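One contact in two related proteins. Structure 1 is peptidoglycan-recognition protein SA from Drosophila melanogaster, which binds peptidoglycan of Gram-positive bacteria and activates the Toll pathway, thereby serving as a pattern-recognition receptor of insect innate immunity: PDB 1SXR (chain A, 1.56 Å), residues S75-I80 and E88-G93. Structure 2 is peptidoglycan-recognition protein from Apis mellifera: PDB 5XZ3 (chain B, 1.86 Å), residues G71-I76 and E84-N89. Structure 2 is superposed on structure 1 by the backbone atoms of these residues (RMSD 0.65 Å); each is numbered along its deposited sequence.

Structure 1 (1SXR); sequences SYNFLI and EGTGWG. With EDO (1,2-ethanediol), chain C.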
loop_
_atom_site.group_PDB
_atom_site.type_symbol
_atom_site.label_atom_id
_atom_site.label_comp_id
_atom_site.label_asym_id
_atom_site.label_seq_id
_atom_site.Cartn_x
_atom_site.Cartn_y
_atom_site.Cartn_z
ATOM N N SER A 75 -1.149 -5.962 -6.066
ATOM C CA SER A 75 -0.226 -4.916 -6.548
ATOM C C SER A 75 0.486 -4.192 -5.405
ATOM O O SER A 75 1.665 -3.795 -5.524
ATOM C CB SER A 75 -0.975 -3.899 -7.400
ATOM O OG SER A 75 -1.894 -3.191 -6.580
ATOM N N TYR A 76 -0.240 -4.008 -4.309
ATOM C CA TYR A 76 0.259 -3.197 -3.175
ATOM C C TYR A 76 1.171 -4.005 -2.281
ATOM O O TYR A 76 0.986 -5.219 -2.144
ATOM C CB TYR A 76 -0.932 -2.695 -2.332
ATOM C CG TYR A 76 -2.040 -2.121 -3.172
ATOM C CD1 TYR A 76 -1.902 -0.883 -3.786
ATOM C CD2 TYR A 76 -3.207 -2.819 -3.348
ATOM C CE1 TYR A 76 -2.935 -0.368 -4.583
ATOM C CE2 TYR A 76 -4.245 -2.315 -4.111
ATOM C CZ TYR A 76 -4.095 -1.101 -4.725
ATOM O OH TYR A 76 -5.123 -0.577 -5.496
ATOM N N ASN A 77 2.128 -3.356 -1.618
ATOM C CA ASN A 77 2.926 -4.101 -0.625
ATOM C C ASN A 77 2.116 -4.468 0.610
ATOM O O ASN A 77 2.272 -5.559 1.138
ATOM C CB ASN A 77 4.189 -3.326 -0.262
ATOM C CG ASN A 77 5.159 -3.229 -1.437
ATOM O OD1 ASN A 77 5.086 -2.298 -2.212
ATOM N ND2 ASN A 77 6.028 -4.230 -1.597
ATOM N N PHE A 78 1.257 -3.546 1.056
ATOM C CA PHE A 78 0.352 -3.755 2.221
ATOM C C PHE A 78 -0.989 -3.127 1.970
ATOM O O PHE A 78 -1.113 -2.159 1.201
ATOM C CB PHE A 78 0.948 -3.105 3.474
ATOM C CG PHE A 78 2.261 -3.722 3.869
ATOM C CD1 PHE A 78 2.273 -4.961 4.505
ATOM C CD2 PHE A 78 3.457 -3.095 3.568
ATOM C CE1 PHE A 78 3.493 -5.579 4.845
ATOM C CE2 PHE A 78 4.673 -3.703 3.893
ATOM C CZ PHE A 78 4.691 -4.936 4.528
ATOM N N LEU A 79 -1.997 -3.647 2.676
ATOM C CA LEU A 79 -3.353 -3.087 2.618
ATOM C C LEU A 79 -3.870 -2.931 4.042
ATOM O O LEU A 79 -3.504 -3.711 4.907
ATOM C CB LEU A 79 -4.319 -3.986 1.822
ATOM C CG LEU A 79 -3.954 -4.315 0.367
ATOM C CD1 LEU A 79 -3.138 -5.631 0.276
ATOM C CD2 LEU A 79 -5.175 -4.356 -0.514
ATOM N N ILE A 80 -4.675 -1.912 4.298
ATOM C CA ILE A 80 -5.101 -1.650 5.671
ATOM C C ILE A 80 -6.626 -1.565 5.683
ATOM O O ILE A 80 -7.210 -0.771 4.932
ATOM C CB ILE A 80 -4.485 -0.346 6.159
ATOM C CG1 ILE A 80 -2.955 -0.446 6.169
ATOM C CG2 ILE A 80 -4.957 -0.038 7.574
ATOM C CD1 ILE A 80 -2.260 0.852 6.425
ATOM N N GLU A 88 -0.603 -8.289 4.643
ATOM C CA GLU A 88 0.497 -8.417 3.693
ATOM C C GLU A 88 -0.031 -8.603 2.274
ATOM O O GLU A 88 -0.822 -9.520 2.014
ATOM C CB GLU A 88 1.354 -9.630 4.064
ATOM C CG GLU A 88 2.558 -9.824 3.132
ATOM C CD GLU A 88 3.405 -11.052 3.479
ATOM O OE1 GLU A 88 2.847 -12.153 3.721
ATOM O OE2 GLU A 88 4.648 -10.900 3.496
ATOM N N GLY A 89 0.396 -7.734 1.358
ATOM C CA GLY A 89 0.151 -7.954 -0.065
ATOM C C GLY A 89 1.408 -8.563 -0.642
ATOM O O GLY A 89 1.784 -9.713 -0.341
ATOM N N THR A 90 2.085 -7.778 -1.462
ATOM C CA THR A 90 3.381 -8.154 -1.956
ATOM C C THR A 90 4.403 -8.308 -0.825
ATOM O O THR A 90 5.303 -9.134 -0.907
ATOM C CB THR A 90 3.791 -7.118 -3.007
ATOM O OG1 THR A 90 3.146 -7.432 -4.261
ATOM C CG2 THR A 90 5.256 -7.229 -3.310
ATOM N N GLY A 91 4.239 -7.535 0.248
ATOM C CA GLY A 91 5.124 -7.625 1.422
ATOM C C GLY A 91 6.369 -6.754 1.411
ATOM O O GLY A 91 6.695 -6.127 0.407
ATOM N N TRP A 92 7.074 -6.689 2.541
ATOM C CA TRP A 92 8.282 -5.859 2.592
ATOM C C TRP A 92 9.362 -6.349 1.640
ATOM O O TRP A 92 9.627 -7.557 1.552
ATOM C CB TRP A 92 8.926 -5.890 3.985
ATOM C CG TRP A 92 8.278 -5.096 5.064
ATOM C CD1 TRP A 92 7.822 -5.582 6.262
ATOM C CD2 TRP A 92 8.007 -3.674 5.080
ATOM N NE1 TRP A 92 7.289 -4.557 7.014
ATOM C CE2 TRP A 92 7.404 -3.380 6.327
ATOM C CE3 TRP A 92 8.265 -2.614 4.202
ATOM C CZ2 TRP A 92 7.011 -2.096 6.689
ATOM C CZ3 TRP A 92 7.870 -1.324 4.570
ATOM C CH2 TRP A 92 7.239 -1.084 5.804
ATOM N N GLY A 93 10.023 -5.402 0.978
ATOM C CA GLY A 93 11.255 -5.706 0.232
ATOM C C GLY A 93 11.065 -6.415 -1.089
ATOM O O GLY A 93 12.036 -6.909 -1.682
HETATM C C1 EDO C . -4.562 -2.343 -9.764
HETATM O O1 EDO C . -4.018 -1.550 -10.834
HETATM C C2 EDO C . -4.280 -1.667 -8.426
HETATM O O2 EDO C . -2.899 -1.309 -8.330
#
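In the mixed sheet of the amidase-like PGRP fold, strand 78-80 pairs antiparallel with strand 86-88, and the loop after the latter folds back over 75-77, part of which lies in a region inferred to bind peptidoglycan. The carbonyl O of Asn-77 accepts from Gly-89 N and Gly-91 N, while Thr-90 N donates to Tyr-76 O (2.9 Å). A CB on Gly-89 would clash with Tyr-76 O, and Gly-91 has positive phi; both places suit glycine. Asn-77 carries its CG anti to the carbonyl carbon (chi1 -67°), which brings ND2 to Gly-91 O (2.8 Å); ND2 also reaches Leu-94 O and OD1 accepts from Gly-108 N, satisfying this buried amide. Thr-90 sets CG2 against Asn-77 ND2 (3.5 Å) and sends OG1 to Ile-74 O. Ser-75 OG lies over the Tyr-76 ring. Phe-78 meets Trp-92 edge-to-face, Phe-78 CE2 lying 3.5 Å from Trp-92 CD2 over the indole face.

Structure 1 against structure 2
The polar link across the contact differs where Asn-77(A) stands against Ser-73(B). Asn-77(A) ND2 bonds directly to Gly-91(A) O at 2.8 Å, whereas Ser-73(B) OG and Gly-87(B) O lie 4.1 Å from each other, too far for a bond. A water takes over: it stands 0.6 Å apart from the place of Asn-77(A) ND2 after superposition, accepts from Ser-73(B) OG and donates to Gly-87(B) O. OG of Ser-73(B) and CG of Asn-77(A) are 1.0 Å apart, so the hydroxyl and water together stand near the places of CG and ND2. A link through a separate water, not a covalently held amide, may be less rigid. The backbone bonds are kept: Tyr-76(A) O accepts from Thr-90(A) N, as Tyr-72(B) O does from Cys-86(B) N; Asn-77(A) O accepts from Gly-89(A) N and Gly-91(A) N, and Ser-73(B) O from Gly-85(B) N and Gly-87(B) N.

In the packing, Thr-90(A) and Cys-86(B) share the place of CB but not of the branches beyond it: OG1 and CG2 of Thr-90(A) have no counterpart in Cys-86(B), nor has SG of Cys-86(B) one in Thr-90(A). Both side chains touch Asn-77(A) or Ser-73(B). Gly-71(B) lacks the CB and OG of Ser-75(A), yet the rings of Tyr-76(A) and Tyr-72(B) keep their place, as do Phe-78(A) and Phe-74(B). At the loop end the chain turns differently: psi is 139° at Trp-92(A) but -30° at Trp-88(B), and the carbonyl O atoms of Trp-92(A) and Trp-88(B) stand 2.7 Å apart after superposition. The CA atoms of Gly-93(A) and Asn-89(B) stand 1.8 Å apart, and phi is 76° at Gly-93(A) and -103° at Asn-89(B), where a side chain is readily accommodated.

Structure 2 (5XZ3); sequences GYSFLI and EGCGWN.
Antiparallel pairing of strands 74-76 and 82-84, with the following loop folded back over 71-73, forms this contact of the amidase-like domain. The carbonyl O of Ser-73 accepts from Gly-85 N and Gly-87 N, while Cys-86 N donates to Tyr-72 O (2.9 Å). A CB on Gly-85 would clash with Tyr-72 O, and Gly-87 has positive phi; both places suit glycine. Ser-73 carries its OG anti to the carbonyl carbon (chi1 -45°), from where it donates to a water 2.6 Å away; the water in turn donates to Gly-87 O (2.9 Å). Bonded also to Ser-104 N, the hydroxyl is satisfied though buried. Cys-86 sets its SG 4.0 Å from Ser-73 OG, the sulfur lying between the backbone N and the carbonyl carbon (chi1 66°). Gly-71 N bonds to His-61 ND1. Phe-74 meets Trp-88 edge-to-face, Phe-74 CZ lying 3.5 Å from Trp-88 CE2 over the indole face.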
loop_
_atom_site.group_PDB
_atom_site.type_symbol
_atom_site.label_atom_id
_atom_site.label_comp_id
_atom_site.label_asym_id
_atom_site.label_seq_id
_atom_site.Cartn_x
_atom_site.Cartn_y
_atom_site.Cartn_z
ATOM N N GLY B 71 -0.684 -5.991 -6.431
ATOM C CA GLY B 71 0.171 -4.835 -6.711
ATOM C C GLY B 71 0.610 -4.041 -5.491
ATOM O O GLY B 71 1.619 -3.318 -5.548
ATOM N N TYR B 72 -0.140 -4.164 -4.392
ATOM C CA TYR B 72 0.118 -3.358 -3.186
ATOM C C TYR B 72 1.003 -4.071 -2.170
ATOM O O TYR B 72 0.863 -5.276 -1.974
ATOM C CB TYR B 72 -1.202 -2.975 -2.517
ATOM C CG TYR B 72 -2.155 -2.186 -3.383
ATOM C CD1 TYR B 72 -1.823 -0.899 -3.830
ATOM C CD2 TYR B 72 -3.411 -2.708 -3.732
ATOM C CE1 TYR B 72 -2.711 -0.149 -4.583
ATOM C CE2 TYR B 72 -4.315 -1.961 -4.503
ATOM C CZ TYR B 72 -3.947 -0.691 -4.928
ATOM O OH TYR B 72 -4.821 0.068 -5.683
ATOM N N SER B 73 1.903 -3.331 -1.509
ATOM C CA SER B 73 2.816 -3.960 -0.531
ATOM C C SER B 73 2.080 -4.408 0.718
ATOM O O SER B 73 2.234 -5.563 1.156
ATOM C CB SER B 73 3.991 -3.042 -0.170
ATOM O OG SER B 73 4.502 -2.483 -1.357
ATOM N N PHE B 74 1.267 -3.497 1.259
ATOM C CA PHE B 74 0.390 -3.764 2.397
ATOM C C PHE B 74 -0.972 -3.130 2.189
ATOM O O PHE B 74 -1.093 -2.103 1.509
ATOM C CB PHE B 74 1.010 -3.232 3.685
ATOM C CG PHE B 74 2.298 -3.893 4.056
ATOM C CD1 PHE B 74 2.297 -5.110 4.759
ATOM C CD2 PHE B 74 3.521 -3.334 3.671
ATOM C CE1 PHE B 74 3.500 -5.755 5.091
ATOM C CE2 PHE B 74 4.717 -3.976 4.000
ATOM C CZ PHE B 74 4.701 -5.175 4.721
ATOM N N LEU B 75 -1.994 -3.720 2.799
ATOM C CA LEU B 75 -3.352 -3.163 2.713
ATOM C C LEU B 75 -3.876 -2.951 4.132
ATOM O O LEU B 75 -3.524 -3.695 5.043
ATOM C CB LEU B 75 -4.285 -4.062 1.888
ATOM C CG LEU B 75 -3.851 -4.246 0.421
ATOM C CD1 LEU B 75 -3.044 -5.536 0.297
ATOM C CD2 LEU B 75 -5.052 -4.286 -0.509
ATOM N N ILE B 76 -4.673 -1.901 4.313
ATOM C CA ILE B 76 -5.249 -1.568 5.616
ATOM C C ILE B 76 -6.768 -1.754 5.472
ATOM O O ILE B 76 -7.392 -1.114 4.639
ATOM C CB ILE B 76 -4.915 -0.108 6.057
ATOM C CG1 ILE B 76 -3.403 0.228 5.996
ATOM C CG2 ILE B 76 -5.523 0.230 7.428
ATOM C CD1 ILE B 76 -2.444 -0.633 6.809
ATOM N N GLU B 84 -0.610 -8.261 4.577
ATOM C CA GLU B 84 0.544 -8.368 3.697
ATOM C C GLU B 84 0.064 -8.643 2.265
ATOM O O GLU B 84 -0.656 -9.621 2.024
ATOM C CB GLU B 84 1.479 -9.486 4.184
ATOM C CG GLU B 84 2.784 -9.587 3.397
ATOM C CD GLU B 84 3.624 -10.815 3.731
ATOM O OE1 GLU B 84 3.066 -11.868 4.107
ATOM O OE2 GLU B 84 4.871 -10.718 3.608
ATOM N N GLY B 85 0.456 -7.769 1.340
ATOM C CA GLY B 85 0.220 -7.975 -0.085
ATOM C C GLY B 85 1.491 -8.576 -0.646
ATOM O O GLY B 85 1.820 -9.737 -0.350
ATOM N N CYS B 86 2.236 -7.795 -1.420
ATOM C CA CYS B 86 3.550 -8.267 -1.845
ATOM C C CYS B 86 4.655 -8.092 -0.763
ATOM O O CYS B 86 5.773 -8.604 -0.909
ATOM C CB CYS B 86 3.911 -7.730 -3.235
ATOM S SG CYS B 86 4.130 -5.956 -3.304
ATOM N N GLY B 87 4.317 -7.423 0.337
ATOM C CA GLY B 87 5.169 -7.380 1.529
ATOM C C GLY B 87 6.334 -6.406 1.462
ATOM O O GLY B 87 6.417 -5.582 0.535
ATOM N N TRP B 88 7.223 -6.503 2.451
ATOM C CA TRP B 88 8.373 -5.596 2.578
ATOM C C TRP B 88 9.431 -5.829 1.489
ATOM O O TRP B 88 10.147 -4.902 1.122
ATOM C CB TRP B 88 9.090 -5.814 3.917
ATOM C CG TRP B 88 8.358 -5.447 5.169
ATOM C CD1 TRP B 88 7.979 -6.296 6.180
ATOM C CD2 TRP B 88 7.966 -4.136 5.581
ATOM N NE1 TRP B 88 7.362 -5.593 7.183
ATOM C CE2 TRP B 88 7.338 -4.266 6.844
ATOM C CE3 TRP B 88 8.061 -2.860 4.994
ATOM C CZ2 TRP B 88 6.819 -3.170 7.539
ATOM C CZ3 TRP B 88 7.549 -1.764 5.692
ATOM C CH2 TRP B 88 6.923 -1.935 6.949
ATOM N N ASN B 89 9.552 -7.074 1.012
ATOM C CA ASN B 89 10.721 -7.468 0.228
ATOM C C ASN B 89 10.543 -7.566 -1.283
ATOM O O ASN B 89 11.542 -7.618 -1.992
ATOM C CB ASN B 89 11.298 -8.787 0.730
ATOM C CG ASN B 89 12.074 -8.613 2.003
ATOM O OD1 ASN B 89 13.205 -8.085 2.011
ATOM N ND2 ASN B 89 11.473 -9.013 3.092
HETATM O O HOH W 1 6.466 -4.074 -1.899
#